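TRAP solute Binding Protein (Uncultured marine bacterium, PDB 5I7I) probably captures aromatic acids such as 3-hydroxybenzoate, which it binds in a pocket, for delivery to a TRAP-type membrane transporter. Local coordinates at residues 188-200 against 207-221. Residues are numbered along the deposited sequence; the frame is centred on the assembly and turned at random.
Sequences MPVPAVAGALSKG and VPWEIMPSFKLHELT. With 3HB (3-hydroxybenzoic acid), chain C.
The carbonyl oxygen Leu217 O is gripped from opposite faces of its plane by Thr221 N at 3.0 Å and by Thr221 OG1, which with chi1 at 59° turns back to donate at 2.9 Å; Thr221 CG2 meanwhile touches Leu197 CD1. In this family 7 TRAP solute-binding protein, residues 188-200 and 207-221 pack together as two short helices, 193-198 and 217-220, and line part of the ligand pocket. No hydrogen bond joins the two segments, and the helices meet through leucine methyls. Leu217 CD2 packs on Val193 CG1 (3.7 Å), Ala194 and Leu197 CD1, while Leu220 CD1 rests on the small CB of Ala194. Toward the pocket, the Phe215 ring takes Val190 CG1 at CE2, with CA and CB of Pro191 against CE1; Ile211 CG1 lies at its edge, in the ring plane. Ile211 and Val190 supply apolar lining: CG1 of Ile211 meets ligand C4 at 3.7 Å, and Val190 CG1 approaches C6. The two side chains run past each other in opposite directions, Val190 CG2 meeting Ile211 CG1 at 4.0 Å. An alanine in place of Ile211 would be likely to open a gap beside C4 and C5 of the ligand and leave Val190 CG2 without one of its apolar neighbours. CG of Pro208 lies 3.1 Å from the ligand hydroxyl O3. A bend at chi2 (92°) brings the Glu210 carboxylate round to the same hydroxyl, and O3 donates a hydrogen bond of 2.6 Å to Glu210 OE1, whose partner oxygen, OE2, is held by Asn38.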
loop_
_atom_site.group_PDB
_atom_site.type_symbol
_atom_site.label_atom_id
_atom_site.label_comp_id
_atom_site.label_asym_id
_atom_site.label_seq_id
_atom_site.Cartn_x
_atom_site.Cartn_y
_atom_site.Cartn_z
ATOM N N MET A 188 -12.461 4.118 1.977
ATOM C CA MET A 188 -12.763 4.067 0.545
ATOM C C MET A 188 -11.473 3.903 -0.252
ATOM O O MET A 188 -10.407 4.358 0.192
ATOM C CB MET A 188 -13.473 5.340 0.075
ATOM C CG MET A 188 -12.569 6.579 0.103
ATOM S SD MET A 188 -13.477 8.127 0.003
ATOM C CE MET A 188 -14.262 8.112 1.616
ATOM N N PRO A 189 -11.526 3.271 -1.431
ATOM C CA PRO A 189 -10.355 3.278 -2.319
ATOM C C PRO A 189 -9.985 4.694 -2.730
ATOM O O PRO A 189 -10.810 5.610 -2.724
ATOM C CB PRO A 189 -10.810 2.433 -3.514
ATOM C CG PRO A 189 -11.882 1.532 -2.945
ATOM C CD PRO A 189 -12.606 2.411 -1.960
ATOM N N VAL A 190 -8.717 4.875 -3.057
ATOM C CA VAL A 190 -8.172 6.221 -3.240
ATOM C C VAL A 190 -8.840 7.011 -4.367
ATOM O O VAL A 190 -8.931 8.241 -4.254
ATOM C CB VAL A 190 -6.632 6.209 -3.321
ATOM C CG1 VAL A 190 -6.149 5.608 -4.611
ATOM C CG2 VAL A 190 -6.070 7.620 -3.131
ATOM N N PRO A 191 -9.329 6.408 -5.457
ATOM C CA PRO A 191 -9.940 7.242 -6.507
ATOM C C PRO A 191 -11.201 7.971 -6.063
ATOM O O PRO A 191 -11.630 8.887 -6.764
ATOM C CB PRO A 191 -10.238 6.246 -7.638
ATOM C CG PRO A 191 -9.333 5.096 -7.367
ATOM C CD PRO A 191 -9.288 4.997 -5.875
ATOM N N ALA A 192 -11.797 7.587 -4.933
ATOM C CA ALA A 192 -13.012 8.201 -4.406
ATOM C C ALA A 192 -12.737 9.382 -3.478
ATOM O O ALA A 192 -13.677 10.107 -3.122
ATOM C CB ALA A 192 -13.806 7.151 -3.622
ATOM N N VAL A 193 -11.479 9.607 -3.107
ATOM C CA VAL A 193 -11.157 10.567 -2.055
ATOM C C VAL A 193 -11.445 11.998 -2.501
ATOM O O VAL A 193 -12.005 12.801 -1.741
ATOM C CB VAL A 193 -9.689 10.403 -1.646
ATOM C CG1 VAL A 193 -9.245 11.545 -0.750
ATOM C CG2 VAL A 193 -9.500 9.077 -0.936
ATOM N N ALA A 194 -10.994 12.371 -3.703
ATOM C CA ALA A 194 -11.132 13.759 -4.147
ATOM C C ALA A 194 -12.589 14.180 -4.145
ATOM O O ALA A 194 -12.935 15.267 -3.667
ATOM C CB ALA A 194 -10.535 13.940 -5.540
ATOM N N GLY A 195 -13.461 13.330 -4.696
ATOM C CA GLY A 195 -14.870 13.668 -4.745
ATOM C C GLY A 195 -15.470 13.784 -3.361
ATOM O O GLY A 195 -16.288 14.669 -3.093
ATOM N N ALA A 196 -15.072 12.887 -2.460
ATOM C CA ALA A 196 -15.563 12.933 -1.090
ATOM C C ALA A 196 -15.116 14.205 -0.380
ATOM O O ALA A 196 -15.874 14.757 0.430
ATOM C CB ALA A 196 -15.107 11.684 -0.332
ATOM N N LEU A 197 -13.910 14.698 -0.681
ATOM C CA LEU A 197 -13.473 15.991 -0.145
ATOM C C LEU A 197 -14.295 17.146 -0.718
ATOM O O LEU A 197 -14.755 18.025 0.025
ATOM C CB LEU A 197 -12.005 16.227 -0.487
ATOM C CG LEU A 197 -10.949 15.450 0.281
ATOM C CD1 LEU A 197 -9.622 15.519 -0.458
ATOM C CD2 LEU A 197 -10.812 16.007 1.712
ATOM N N SER A 198 -14.427 17.206 -2.052
ATOM C CA SER A 198 -15.056 18.358 -2.696
ATOM C C SER A 198 -16.530 18.446 -2.345
ATOM O O SER A 198 -17.101 19.548 -2.351
ATOM C CB SER A 198 -14.882 18.278 -4.216
ATOM O OG SER A 198 -13.565 18.640 -4.619
ATOM N N LYS A 199 -17.154 17.311 -2.028
ATOM C CA LYS A 199 -18.560 17.254 -1.649
ATOM C C LYS A 199 -18.756 17.336 -0.145
ATOM O O LYS A 199 -19.899 17.286 0.327
ATOM C CB LYS A 199 -19.209 15.963 -2.174
ATOM C CG LYS A 199 -19.251 15.872 -3.700
ATOM C CD LYS A 199 -20.663 15.633 -4.224
ATOM C CE LYS A 199 -20.650 14.921 -5.566
ATOM N NZ LYS A 199 -20.290 13.487 -5.405
ATOM N N GLY A 200 -17.671 17.467 0.613
ATOM C CA GLY A 200 -17.758 17.574 2.053
ATOM C C GLY A 200 -18.102 16.302 2.800
ATOM O O GLY A 200 -18.556 16.393 3.940
ATOM N N VAL A 207 -2.778 9.241 3.217
ATOM C CA VAL A 207 -2.120 8.654 2.051
ATOM C C VAL A 207 -0.662 9.066 2.125
ATOM O O VAL A 207 -0.339 10.103 2.720
ATOM C CB VAL A 207 -2.662 9.166 0.700
ATOM C CG1 VAL A 207 -3.890 8.398 0.254
ATOM C CG2 VAL A 207 -2.965 10.656 0.732
ATOM N N PRO A 208 0.239 8.337 1.491
ATOM C CA PRO A 208 1.577 8.872 1.254
ATOM C C PRO A 208 1.496 9.993 0.229
ATOM O O PRO A 208 0.480 10.201 -0.427
ATOM C CB PRO A 208 2.346 7.667 0.712
ATOM C CG PRO A 208 1.285 6.906 -0.041
ATOM C CD PRO A 208 0.005 7.086 0.736
ATOM N N TRP A 209 2.589 10.734 0.081
ATOM C CA TRP A 209 2.595 11.809 -0.910
ATOM C C TRP A 209 2.387 11.272 -2.322
ATOM O O TRP A 209 1.764 11.942 -3.146
ATOM C CB TRP A 209 3.920 12.553 -0.875
ATOM C CG TRP A 209 4.286 13.298 0.353
ATOM C CD1 TRP A 209 5.334 13.023 1.190
ATOM C CD2 TRP A 209 3.679 14.493 0.857
ATOM N NE1 TRP A 209 5.408 13.959 2.180
ATOM C CE2 TRP A 209 4.409 14.877 1.999
ATOM C CE3 TRP A 209 2.608 15.288 0.446
ATOM C CZ2 TRP A 209 4.096 16.011 2.731
ATOM C CZ3 TRP A 209 2.308 16.411 1.166
ATOM C CH2 TRP A 209 3.051 16.769 2.302
ATOM N N GLU A 210 2.949 10.094 -2.637
ATOM C CA GLU A 210 3.187 9.724 -4.037
ATOM C C GLU A 210 1.905 9.593 -4.831
ATOM O O GLU A 210 1.912 9.833 -6.042
ATOM C CB GLU A 210 3.979 8.412 -4.114
ATOM C CG GLU A 210 3.226 7.168 -3.624
ATOM C CD GLU A 210 2.484 6.410 -4.712
ATOM O OE1 GLU A 210 1.730 5.467 -4.362
ATOM O OE2 GLU A 210 2.646 6.729 -5.915
ATOM N N ILE A 211 0.807 9.192 -4.181
ATOM C CA ILE A 211 -0.464 8.959 -4.873
ATOM C C ILE A 211 -1.235 10.250 -5.082
ATOM O O ILE A 211 -2.173 10.281 -5.881
ATOM C CB ILE A 211 -1.295 7.884 -4.119
ATOM C CG1 ILE A 211 -2.475 7.378 -4.956
ATOM C CG2 ILE A 211 -1.765 8.407 -2.779
ATOM C CD1 ILE A 211 -2.081 6.721 -6.265
ATOM N N MET A 212 -0.863 11.325 -4.391
ATOM C CA MET A 212 -1.750 12.485 -4.321
ATOM C C MET A 212 -1.864 13.210 -5.645
ATOM O O MET A 212 -2.988 13.582 -6.026
ATOM C CB MET A 212 -1.303 13.420 -3.203
ATOM C CG MET A 212 -1.495 12.817 -1.844
ATOM S SD MET A 212 -0.886 13.815 -0.485
ATOM C CE MET A 212 -1.989 15.210 -0.522
ATOM N N PRO A 213 -0.785 13.476 -6.374
ATOM C CA PRO A 213 -0.941 14.322 -7.566
ATOM C C PRO A 213 -1.784 13.670 -8.639
ATOM O O PRO A 213 -2.414 14.378 -9.434
ATOM C CB PRO A 213 0.504 14.567 -8.010
ATOM C CG PRO A 213 1.308 14.419 -6.738
ATOM C CD PRO A 213 0.636 13.274 -6.030
ATOM N N SER A 214 -1.834 12.341 -8.666
ATOM C CA SER A 214 -2.623 11.621 -9.656
ATOM C C SER A 214 -4.117 11.878 -9.502
ATOM O O SER A 214 -4.875 11.637 -10.446
ATOM C CB SER A 214 -2.355 10.122 -9.539
ATOM O OG SER A 214 -0.967 9.853 -9.607
ATOM N N PHE A 215 -4.540 12.393 -8.345
ATOM C CA PHE A 215 -5.934 12.730 -8.081
ATOM C C PHE A 215 -6.092 14.176 -7.610
ATOM O O PHE A 215 -7.140 14.542 -7.070
ATOM C CB PHE A 215 -6.511 11.758 -7.049
ATOM C CG PHE A 215 -6.423 10.326 -7.462
ATOM C CD1 PHE A 215 -7.344 9.788 -8.324
ATOM C CD2 PHE A 215 -5.423 9.506 -6.957
ATOM C CE1 PHE A 215 -7.264 8.457 -8.703
ATOM C CE2 PHE A 215 -5.337 8.177 -7.323
ATOM C CZ PHE A 215 -6.259 7.656 -8.197
ATOM N N LYS A 216 -5.084 15.018 -7.822
ATOM C CA LYS A 216 -5.132 16.434 -7.445
ATOM C C LYS A 216 -5.271 16.614 -5.938
ATOM O O LYS A 216 -5.714 17.663 -5.472
ATOM C CB LYS A 216 -6.243 17.200 -8.183
ATOM C CG LYS A 216 -6.196 17.135 -9.701
ATOM C CD LYS A 216 -7.407 17.858 -10.291
ATOM C CE LYS A 216 -7.275 18.111 -11.783
ATOM N NZ LYS A 216 -7.443 19.565 -12.089
ATOM N N LEU A 217 -4.930 15.602 -5.150
ATOM C CA LEU A 217 -5.219 15.672 -3.724
ATOM C C LEU A 217 -4.355 16.696 -3.003
ATOM O O LEU A 217 -4.718 17.131 -1.904
ATOM C CB LEU A 217 -5.015 14.307 -3.074
ATOM C CG LEU A 217 -5.996 13.241 -3.572
ATOM C CD1 LEU A 217 -5.689 11.874 -3.004
ATOM C CD2 LEU A 217 -7.437 13.613 -3.239
ATOM N N HIS A 218 -3.214 17.060 -3.567
ATOM C CA HIS A 218 -2.378 18.097 -2.982
ATOM C C HIS A 218 -2.890 19.494 -3.278
ATOM O O HIS A 218 -2.404 20.451 -2.657
ATOM C CB HIS A 218 -0.964 17.943 -3.501
ATOM C CG HIS A 218 -0.867 18.181 -4.964
ATOM N ND1 HIS A 218 -1.566 17.428 -5.887
ATOM C CD2 HIS A 218 -0.193 19.116 -5.662
ATOM C CE1 HIS A 218 -1.311 17.887 -7.098
ATOM N NE2 HIS A 218 -0.477 18.908 -6.988
ATOM N N GLU A 219 -3.839 19.626 -4.214
ATOM C CA GLU A 219 -4.582 20.865 -4.398
ATOM C C GLU A 219 -5.749 20.958 -3.433
ATOM O O GLU A 219 -6.059 22.051 -2.951
ATOM C CB GLU A 219 -5.083 20.984 -5.847
ATOM C CG GLU A 219 -3.952 21.092 -6.872
ATOM C CD GLU A 219 -4.448 21.193 -8.313
ATOM O OE1 GLU A 219 -5.653 20.991 -8.564
ATOM O OE2 GLU A 219 -3.619 21.487 -9.204
ATOM N N LEU A 220 -6.373 19.824 -3.114
ATOM C CA LEU A 220 -7.576 19.806 -2.305
ATOM C C LEU A 220 -7.285 19.757 -0.815
ATOM O O LEU A 220 -8.178 20.048 -0.016
ATOM C CB LEU A 220 -8.444 18.617 -2.717
ATOM C CG LEU A 220 -8.940 18.662 -4.153
ATOM C CD1 LEU A 220 -9.504 17.325 -4.552
ATOM C CD2 LEU A 220 -9.989 19.736 -4.314
ATOM N N THR A 221 -6.064 19.403 -0.422
ATOM C CA THR A 221 -5.642 19.503 0.966
ATOM C C THR A 221 -4.362 20.320 1.033
ATOM O O THR A 221 -3.422 20.062 0.276
ATOM C CB THR A 221 -5.433 18.128 1.625
ATOM O OG1 THR A 221 -4.448 17.349 0.927
ATOM C CG2 THR A 221 -6.749 17.376 1.709
HETATM C "C1'" 3HB C . -4.370 4.175 -0.806
HETATM O "O1'" 3HB C . -4.186 4.837 0.248
HETATM O "O2'" 3HB C . -5.470 3.597 -1.004
HETATM C C1 3HB C . -3.295 4.120 -1.883
HETATM C C2 3HB C . -2.026 4.623 -1.603
HETATM C C3 3HB C . -1.045 4.591 -2.563
HETATM C C4 3HB C . -1.315 4.092 -3.810
HETATM C C5 3HB C . -2.580 3.584 -4.092
HETATM C C6 3HB C . -3.574 3.601 -3.136
HETATM O O3 3HB C . 0.202 5.090 -2.265
#